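PDB 3HZB: carbohydrate binding protein from Flavobacterium johnsoniae, which binds calcium through this betagamma-crystallin domain, one piece of a longer protein that probably also binds carbohydrate. Local coordinates for residues Y23-L28 against V33-I38; A49-D54 against A60-N65. One frame throughout, in Å; residues are numbered along the deposited sequence.

Interaction 1 of 2, residues Y23-L28 against V33-I38; sequences YNLARL and VLNDDI. With CA (calcium ion), chain M; CA (calcium ion), chain L.
With chi1 at -174°, Leu25 turns CG away from its own backbone N, and chi1 of Asn35, -177°, does the same for its amide; the two side chains then meet at about a right angle. Both leucine methyls come against one side of the asparagine, CD1 of Leu25 3.6 Å from CB of Asn35 and CD2 of Leu25 3.6 Å from ND2 of Asn35. That amide nitrogen finds its polar partner in OG of Ser80, so the leucine packs on a group already held by a hydrogen bond.

At the base of the loop, N of Val33 donates to O of Leu28 at 3.0 Å; the bond is bent, 140° at the hydrogen. Beside it CB of Leu28 and CB of Val33 stand 4.1 Å apart, both residues buried.

Further along, OD1 of Asp36 binds one calcium ion at 2.5 Å, with Gln53, Lys78 and Ser80 completing its protein ligands, and O of Asp37 binds the second, also at 2.5 Å, with Lys7, Ser39 and Asp77. Consecutive residues serving two different ions, one through a carboxylate and the other through its backbone, place 35-38 as the first part of one betagamma-crystallin calcium-binding motif.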
ATOM      1  N   TYR B  23      -9.211   6.194 -16.849  1.00 12.62           N
ATOM      2  CA  TYR B  23      -8.510   5.373 -17.818  1.00 12.77           C
ATOM      3  C   TYR B  23      -9.375   4.299 -18.462  1.00 14.16           C
ATOM      4  O   TYR B  23      -9.660   3.271 -17.841  1.00 13.54           O
ATOM      5  CB  TYR B  23      -7.307   4.683 -17.164  1.00 12.71           C
ATOM      6  CG  TYR B  23      -6.238   5.613 -16.649  1.00 13.32           C
ATOM      7  CD1 TYR B  23      -6.420   6.333 -15.468  1.00 12.54           C
ATOM      8  CD2 TYR B  23      -5.041   5.782 -17.347  1.00 12.44           C
ATOM      9  CE1 TYR B  23      -5.438   7.195 -14.992  1.00 13.66           C
ATOM     10  CE2 TYR B  23      -4.054   6.645 -16.881  1.00 13.41           C
ATOM     11  CZ  TYR B  23      -4.262   7.347 -15.701  1.00 13.45           C
ATOM     12  OH  TYR B  23      -3.289   8.196 -15.233  1.00 14.37           O
ATOM     13  N   ASN B  24      -9.815   4.533 -19.696  1.00 13.73           N
ATOM     14  CA  ASN B  24     -10.572   3.501 -20.385  1.00 12.96           C
ATOM     15  C   ASN B  24      -9.512   2.543 -20.927  1.00 13.28           C
ATOM     16  O   ASN B  24      -8.316   2.786 -20.751  1.00 11.87           O
ATOM     17  CB  ASN B  24     -11.460   4.078 -21.506  1.00 16.32           C
ATOM     18  CG  ASN B  24     -10.697   4.927 -22.522  1.00 17.05           C
ATOM     19  OD1 ASN B  24     -11.314   5.604 -23.349  1.00 21.07           O
ATOM     20  ND2 ASN B  24      -9.377   4.892 -22.475  1.00 13.48           N
ATOM     21  N   LEU B  25      -9.924   1.453 -21.566  1.00 12.99           N
ATOM     22  CA  LEU B  25      -8.946   0.497 -22.072  1.00 12.37           C
ATOM     23  C   LEU B  25      -7.956   1.142 -23.045  1.00 12.45           C
ATOM     24  O   LEU B  25      -6.776   0.810 -23.050  1.00 12.52           O
ATOM     25  CB  LEU B  25      -9.655  -0.686 -22.735  1.00 10.55           C
ATOM     26  CG  LEU B  25      -8.758  -1.839 -23.200  1.00 11.78           C
ATOM     27  CD1 LEU B  25      -7.889  -2.343 -22.050  1.00 10.04           C
ATOM     28  CD2 LEU B  25      -9.634  -2.960 -23.733  1.00 10.70           C
ATOM     29  N   ALA B  26      -8.438   2.069 -23.863  1.00 13.46           N
ATOM     30  CA  ALA B  26      -7.567   2.746 -24.810  1.00 12.95           C
ATOM     31  C   ALA B  26      -6.426   3.432 -24.069  1.00 13.48           C
ATOM     32  O   ALA B  26      -5.259   3.285 -24.443  1.00 13.23           O
ATOM     33  CB  ALA B  26      -8.362   3.770 -25.621  1.00 14.17           C
ATOM     34  N   ARG B  27      -6.751   4.168 -23.008  1.00 12.61           N
ATOM     35  CA  ARG B  27      -5.715   4.863 -22.256  1.00 12.18           C
ATOM     36  C   ARG B  27      -4.784   3.884 -21.547  1.00 13.37           C
ATOM     37  O   ARG B  27      -3.581   4.130 -21.459  1.00 12.63           O
ATOM     38  CB  ARG B  27      -6.326   5.837 -21.244  1.00 13.82           C
ATOM     39  CG  ARG B  27      -5.306   6.836 -20.704  1.00 15.39           C
ATOM     40  CD  ARG B  27      -5.944   7.880 -19.791  1.00 16.78           C
ATOM     41  NE  ARG B  27      -4.947   8.837 -19.313  1.00 15.89           N
ATOM     42  CZ  ARG B  27      -5.177   9.765 -18.389  1.00 18.73           C
ATOM     43  NH1 ARG B  27      -6.376   9.874 -17.829  1.00 16.08           N
ATOM     44  NH2 ARG B  27      -4.199  10.586 -18.024  1.00 20.05           N
ATOM     45  N   LEU B  28      -5.329   2.776 -21.047  1.00 12.54           N
ATOM     46  CA  LEU B  28      -4.491   1.781 -20.385  1.00 12.20           C
ATOM     47  C   LEU B  28      -3.506   1.228 -21.416  1.00 10.88           C
ATOM     48  O   LEU B  28      -2.321   1.064 -21.132  1.00 11.52           O
ATOM     49  CB  LEU B  28      -5.342   0.639 -19.805  1.00 12.59           C
ATOM     50  CG  LEU B  28      -6.209   0.981 -18.587  1.00 14.35           C
ATOM     51  CD1 LEU B  28      -6.972  -0.252 -18.133  1.00 14.34           C
ATOM     52  CD2 LEU B  28      -5.327   1.493 -17.456  1.00 15.19           C
ATOM     53  N   VAL B  33      -0.488  -1.252 -20.771  1.00 12.81           N
ATOM     54  CA  VAL B  33      -1.268  -2.097 -19.874  1.00 13.32           C
ATOM     55  C   VAL B  33      -2.378  -2.775 -20.672  1.00 13.12           C
ATOM     56  O   VAL B  33      -3.134  -2.112 -21.380  1.00 13.18           O
ATOM     57  CB  VAL B  33      -1.880  -1.259 -18.729  1.00 13.74           C
ATOM     58  CG1 VAL B  33      -2.726  -2.143 -17.820  1.00 14.72           C
ATOM     59  CG2 VAL B  33      -0.766  -0.589 -17.934  1.00 14.69           C
ATOM     60  N   LEU B  34      -2.474  -4.096 -20.547  1.00 12.24           N
ATOM     61  CA  LEU B  34      -3.465  -4.877 -21.283  1.00 12.50           C
ATOM     62  C   LEU B  34      -4.788  -5.131 -20.574  1.00 12.55           C
ATOM     63  O   LEU B  34      -4.894  -5.046 -19.350  1.00 13.43           O
ATOM     64  CB  LEU B  34      -2.867  -6.229 -21.676  1.00 12.93           C
ATOM     65  CG  LEU B  34      -1.704  -6.234 -22.669  1.00 13.05           C
ATOM     66  CD1 LEU B  34      -0.995  -7.584 -22.620  1.00 13.69           C
ATOM     67  CD2 LEU B  34      -2.226  -5.950 -24.074  1.00 13.67           C
ATOM     68  N   ASN B  35      -5.791  -5.462 -21.378  1.00 12.87           N
ATOM     69  CA  ASN B  35      -7.126  -5.776 -20.898  1.00 12.01           C
ATOM     70  C   ASN B  35      -7.072  -7.115 -20.156  1.00 12.05           C
ATOM     71  O   ASN B  35      -6.231  -7.956 -20.475  1.00 14.13           O
ATOM     72  CB  ASN B  35      -8.073  -5.895 -22.093  1.00 12.24           C
ATOM     73  CG  ASN B  35      -9.498  -6.160 -21.679  1.00 13.10           C
ATOM     74  OD1 ASN B  35     -10.090  -7.184 -22.038  1.00 14.95           O
ATOM     75  ND2 ASN B  35     -10.063  -5.236 -20.920  1.00 10.63           N
ATOM     76  N   ASP B  36      -7.951  -7.305 -19.169  1.00 11.97           N
ATOM     77  CA  ASP B  36      -8.018  -8.558 -18.406  1.00 12.51           C
ATOM     78  C   ASP B  36      -6.617  -9.079 -18.131  1.00 11.45           C
ATOM     79  O   ASP B  36      -6.311 -10.231 -18.431  1.00 11.65           O
ATOM     80  CB  ASP B  36      -8.793  -9.614 -19.204  1.00 13.24           C
ATOM     81  CG  ASP B  36     -10.241  -9.245 -19.402  1.00 13.99           C
ATOM     82  OD1 ASP B  36     -10.634  -8.185 -18.887  1.00 12.76           O
ATOM     83  OD2 ASP B  36     -10.984 -10.006 -20.061  1.00 13.48           O
ATOM     84  N   ASP B  37      -5.777  -8.234 -17.543  1.00 12.16           N
ATOM     85  CA  ASP B  37      -4.383  -8.603 -17.314  1.00 13.40           C
ATOM     86  C   ASP B  37      -3.799  -8.158 -15.974  1.00 12.92           C
ATOM     87  O   ASP B  37      -2.873  -8.779 -15.473  1.00 12.89           O
ATOM     88  CB  ASP B  37      -3.543  -8.012 -18.455  1.00 14.70           C
ATOM     89  CG  ASP B  37      -2.149  -8.605 -18.542  1.00 17.13           C
ATOM     90  OD1 ASP B  37      -1.181  -7.822 -18.603  1.00 19.95           O
ATOM     91  OD2 ASP B  37      -2.022  -9.844 -18.572  1.00 17.77           O
ATOM     92  N   ILE B  38      -4.312  -7.079 -15.397  1.00 11.51           N
ATOM     93  CA  ILE B  38      -3.778  -6.597 -14.125  1.00 12.47           C
ATOM     94  C   ILE B  38      -3.975  -7.602 -12.989  1.00 12.63           C
ATOM     95  O   ILE B  38      -5.033  -8.227 -12.883  1.00 14.09           O
ATOM     96  CB  ILE B  38      -4.416  -5.237 -13.750  1.00 11.72           C
ATOM     97  CG1 ILE B  38      -4.026  -4.189 -14.799  1.00 15.83           C
ATOM     98  CG2 ILE B  38      -3.954  -4.799 -12.363  1.00 15.08           C
ATOM     99  CD1 ILE B  38      -4.749  -2.852 -14.650  1.00 16.28           C
TER
HETATM  100 CA    CA M 108     -12.943  -7.296 -18.351  1.00 14.02          CA
HETATM  101 CA    CA L 107      -2.072 -10.978 -14.668  1.00 13.88          CA
HETATM  102  O   HOH W   1     -13.625  -9.441 -20.037  1.00 29.71           O
HETATM  103  O   HOH W   2      -1.526 -11.764 -17.083  1.00 16.08           O
HETATM  104  O   HOH W   3      -2.568 -13.499 -14.091  1.00 17.30           O
HETATM  105  O   HOH W   4      -0.044 -12.752 -14.023  1.00 27.15           O
HETATM  106  O   HOH W   5     -14.445  -8.853 -16.815  1.00 16.69           O

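Interaction 2 of 2, residues A49-D54 against A60-N65; sequences AILYQD and ASTVIN. With CA (calcium ion), chain M.
Ile50 and Val63 run alongside with their ends in one direction, on the face of the hairpin that also carries Tyr52 and Ser61. CD1 of Ile50 presses on CG2 of Val63 at 3.4 Å, tighter than usual for two methyl groups. Chi1 of Ile50, -55°, sets CG1 beside the backbone N, and from there CD1 reaches the valine.

On the same face the hydroxyl of Ser61 lies obliquely by the Tyr52 ring, with OG of Ser61 3.0 Å from CD1 of Tyr52. The phenol OH bonds instead to Arg83, and Phe57 meets the ring edge-to-face.

Ala49, Leu51, Thr62 and Ile64 occupy the other face. Leu51 and Thr62 run alongside each other, CD1 of Leu51 being 3.8 Å from CG2 of Thr62. Ile64 slants across the same leucine and brings its CG1 to 3.6 Å from CD1 of Leu51. Ile82 and Trp75 also touch Leu51, extending this apolar layer.

The backbones fix these pairings: the strand axes run at 155°, and Ala49 with Ile64 and Leu51 with Thr62 form hydrogen-bonded pairs. N of Leu51 reaches O of Thr62 at 2.8 Å. Past the last of these pairs, N of Gln53 donates to O of Ala60 at 3.0 Å.

Next to that bond the chain turns its corner, and O of Gln53 binds a calcium ion at 2.5 Å. The side chain, bent at chi2 (-74°), lays CG against CB of Ala60; its NE2 bonds to O of Thr74, and its OE1 accepts from a water that also binds the ion. An antiparallel hairpin with a metal ligand at its corner belongs here to the Greek key motif of the betagamma-crystallins.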
ATOM      1  N   ALA B  49      -8.005   3.599  -6.357  1.00 15.25           N
ATOM      2  CA  ALA B  49      -8.380   3.182  -7.697  1.00 15.22           C
ATOM      3  C   ALA B  49      -9.728   2.479  -7.688  1.00 14.89           C
ATOM      4  O   ALA B  49      -9.978   1.604  -6.862  1.00 16.09           O
ATOM      5  CB  ALA B  49      -7.318   2.254  -8.277  1.00 15.92           C
ATOM      6  N   ILE B  50     -10.604   2.894  -8.594  1.00 14.01           N
ATOM      7  CA  ILE B  50     -11.907   2.264  -8.732  1.00 13.46           C
ATOM      8  C   ILE B  50     -11.759   1.376  -9.961  1.00 13.63           C
ATOM      9  O   ILE B  50     -11.509   1.876 -11.061  1.00 12.08           O
ATOM     10  CB  ILE B  50     -13.026   3.279  -9.022  1.00 13.05           C
ATOM     11  CG1 ILE B  50     -13.055   4.371  -7.945  1.00 14.10           C
ATOM     12  CG2 ILE B  50     -14.353   2.546  -9.112  1.00 11.05           C
ATOM     13  CD1 ILE B  50     -13.283   3.848  -6.539  1.00 16.83           C
ATOM     14  N   LEU B  51     -11.897   0.068  -9.778  1.00 12.36           N
ATOM     15  CA  LEU B  51     -11.757  -0.862 -10.892  1.00 13.27           C
ATOM     16  C   LEU B  51     -13.112  -1.169 -11.505  1.00 14.03           C
ATOM     17  O   LEU B  51     -14.122  -1.213 -10.806  1.00 15.24           O
ATOM     18  CB  LEU B  51     -11.122  -2.172 -10.416  1.00 13.89           C
ATOM     19  CG  LEU B  51      -9.848  -2.080  -9.569  1.00 14.50           C
ATOM     20  CD1 LEU B  51      -9.369  -3.489  -9.244  1.00 14.92           C
ATOM     21  CD2 LEU B  51      -8.769  -1.307 -10.312  1.00 13.63           C
ATOM     22  N   TYR B  52     -13.123  -1.382 -12.816  1.00 12.73           N
ATOM     23  CA  TYR B  52     -14.350  -1.711 -13.534  1.00 12.99           C
ATOM     24  C   TYR B  52     -14.139  -2.986 -14.349  1.00 14.05           C
ATOM     25  O   TYR B  52     -13.083  -3.185 -14.953  1.00 11.71           O
ATOM     26  CB  TYR B  52     -14.743  -0.564 -14.470  1.00 14.27           C
ATOM     27  CG  TYR B  52     -15.086   0.724 -13.755  1.00 14.28           C
ATOM     28  CD1 TYR B  52     -16.402   1.018 -13.392  1.00 14.49           C
ATOM     29  CD2 TYR B  52     -14.091   1.640 -13.419  1.00 15.13           C
ATOM     30  CE1 TYR B  52     -16.716   2.200 -12.710  1.00 14.97           C
ATOM     31  CE2 TYR B  52     -14.393   2.821 -12.735  1.00 14.80           C
ATOM     32  CZ  TYR B  52     -15.708   3.092 -12.385  1.00 15.29           C
ATOM     33  OH  TYR B  52     -16.004   4.253 -11.707  1.00 14.96           O
ATOM     34  N   GLN B  53     -15.149  -3.847 -14.366  1.00 13.86           N
ATOM     35  CA  GLN B  53     -15.062  -5.087 -15.117  1.00 14.20           C
ATOM     36  C   GLN B  53     -15.026  -4.818 -16.619  1.00 14.49           C
ATOM     37  O   GLN B  53     -14.287  -5.457 -17.344  1.00 12.32           O
ATOM     38  CB  GLN B  53     -16.260  -5.992 -14.804  1.00 17.22           C
ATOM     39  CG  GLN B  53     -16.253  -6.648 -13.430  1.00 16.74           C
ATOM     40  CD  GLN B  53     -15.250  -7.785 -13.321  1.00 18.48           C
ATOM     41  OE1 GLN B  53     -15.071  -8.567 -14.258  1.00 17.98           O
ATOM     42  NE2 GLN B  53     -14.611  -7.899 -12.164  1.00 18.75           N
ATOM     43  N   ASP B  54     -15.811  -3.862 -17.090  1.00 13.95           N
ATOM     44  CA  ASP B  54     -15.841  -3.597 -18.521  1.00 15.46           C
ATOM     45  C   ASP B  54     -15.177  -2.284 -18.897  1.00 14.46           C
ATOM     46  O   ASP B  54     -14.859  -1.471 -18.031  1.00 15.21           O
ATOM     47  CB  ASP B  54     -17.292  -3.613 -19.019  1.00 16.64           C
ATOM     48  CG  ASP B  54     -18.003  -4.919 -18.702  1.00 20.14           C
ATOM     49  OD1 ASP B  54     -17.335  -5.975 -18.695  1.00 19.09           O
ATOM     50  OD2 ASP B  54     -19.232  -4.897 -18.476  1.00 20.65           O
ATOM     51  N   ALA B  60     -19.450  -4.284 -13.093  1.00 17.77           N
ATOM     52  CA  ALA B  60     -19.162  -4.228 -11.663  1.00 17.34           C
ATOM     53  C   ALA B  60     -17.920  -3.396 -11.343  1.00 17.31           C
ATOM     54  O   ALA B  60     -17.041  -3.221 -12.188  1.00 17.14           O
ATOM     55  CB  ALA B  60     -18.995  -5.641 -11.119  1.00 20.21           C
ATOM     56  N   SER B  61     -17.856  -2.894 -10.112  1.00 16.05           N
ATOM     57  CA  SER B  61     -16.729  -2.081  -9.665  1.00 16.77           C
ATOM     58  C   SER B  61     -16.287  -2.489  -8.270  1.00 17.11           C
ATOM     59  O   SER B  61     -17.001  -3.194  -7.556  1.00 17.00           O
ATOM     60  CB  SER B  61     -17.105  -0.591  -9.637  1.00 18.40           C
ATOM     61  OG  SER B  61     -17.580  -0.138 -10.890  1.00 23.55           O
ATOM     62  N   THR B  62     -15.094  -2.047  -7.895  1.00 16.99           N
ATOM     63  CA  THR B  62     -14.555  -2.315  -6.571  1.00 17.43           C
ATOM     64  C   THR B  62     -13.511  -1.242  -6.313  1.00 17.16           C
ATOM     65  O   THR B  62     -12.968  -0.657  -7.253  1.00 17.61           O
ATOM     66  CB  THR B  62     -13.903  -3.716  -6.469  1.00 18.86           C
ATOM     67  OG1 THR B  62     -13.642  -4.016  -5.090  1.00 19.77           O
ATOM     68  CG2 THR B  62     -12.594  -3.765  -7.247  1.00 18.05           C
ATOM     69  N   VAL B  63     -13.245  -0.969  -5.043  1.00 16.33           N
ATOM     70  CA  VAL B  63     -12.268   0.049  -4.688  1.00 16.66           C
ATOM     71  C   VAL B  63     -11.007  -0.570  -4.110  1.00 16.42           C
ATOM     72  O   VAL B  63     -11.074  -1.454  -3.259  1.00 17.19           O
ATOM     73  CB  VAL B  63     -12.834   1.034  -3.636  1.00 18.13           C
ATOM     74  CG1 VAL B  63     -11.808   2.116  -3.328  1.00 18.14           C
ATOM     75  CG2 VAL B  63     -14.123   1.647  -4.134  1.00 20.55           C
ATOM     76  N   ILE B  64      -9.858  -0.113  -4.589  1.00 16.24           N
ATOM     77  CA  ILE B  64      -8.584  -0.589  -4.076  1.00 16.05           C
ATOM     78  C   ILE B  64      -7.992   0.655  -3.424  1.00 16.80           C
ATOM     79  O   ILE B  64      -7.520   1.559  -4.115  1.00 16.15           O
ATOM     80  CB  ILE B  64      -7.648  -1.076  -5.206  1.00 16.56           C
ATOM     81  CG1 ILE B  64      -8.380  -2.079  -6.108  1.00 16.51           C
ATOM     82  CG2 ILE B  64      -6.400  -1.713  -4.601  1.00 16.88           C
ATOM     83  CD1 ILE B  64      -8.889  -3.320  -5.391  1.00 15.76           C
ATOM     84  N   ASN B  65      -8.040   0.713  -2.095  1.00 16.99           N
ATOM     85  CA  ASN B  65      -7.527   1.875  -1.376  1.00 17.37           C
ATOM     86  C   ASN B  65      -6.256   1.617  -0.570  1.00 17.18           C
ATOM     87  O   ASN B  65      -5.872   2.429   0.270  1.00 15.43           O
ATOM     88  CB  ASN B  65      -8.612   2.451  -0.465  1.00 21.03           C
ATOM     89  CG  ASN B  65      -9.338   1.382   0.312  1.00 23.17           C
ATOM     90  OD1 ASN B  65      -8.719   0.466   0.846  1.00 24.98           O
ATOM     91  ND2 ASN B  65     -10.660   1.497   0.388  1.00 25.75           N
TER
HETATM   92 CA    CA M 108     -12.943  -7.296 -18.351  1.00 14.02          CA
HETATM   93  O   HOH W   5     -14.445  -8.853 -16.815  1.00 16.69           O
HETATM   94  O   HOH W   6     -15.333  -7.338 -19.658  1.00 17.90           O
HETATM   95  O   HOH W   1     -13.625  -9.441 -20.037  1.00 29.71           O

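Interaction 1 precedes interaction 2 in the chain, and their centres are about 13 Å apart and their nearest atoms about 5 Å, yet one calcium ion joins them: Asp36 and Gln53 bind it together with Lys78 and Ser80, and two of its waters belong to both. Each contact is partly buried. Interaction 2 is the more extensive, 467 Å² against 251 Å², and rests on regular strand pairing, with Ala49, Leu51 and Ile64 turned inward and Ser61 and Val63 exposed. Interaction 1 joins a short helix to an irregular loop through a single backbone bond, with Leu28 and Val33 inside and Leu25 on Asn35 nearer the surface.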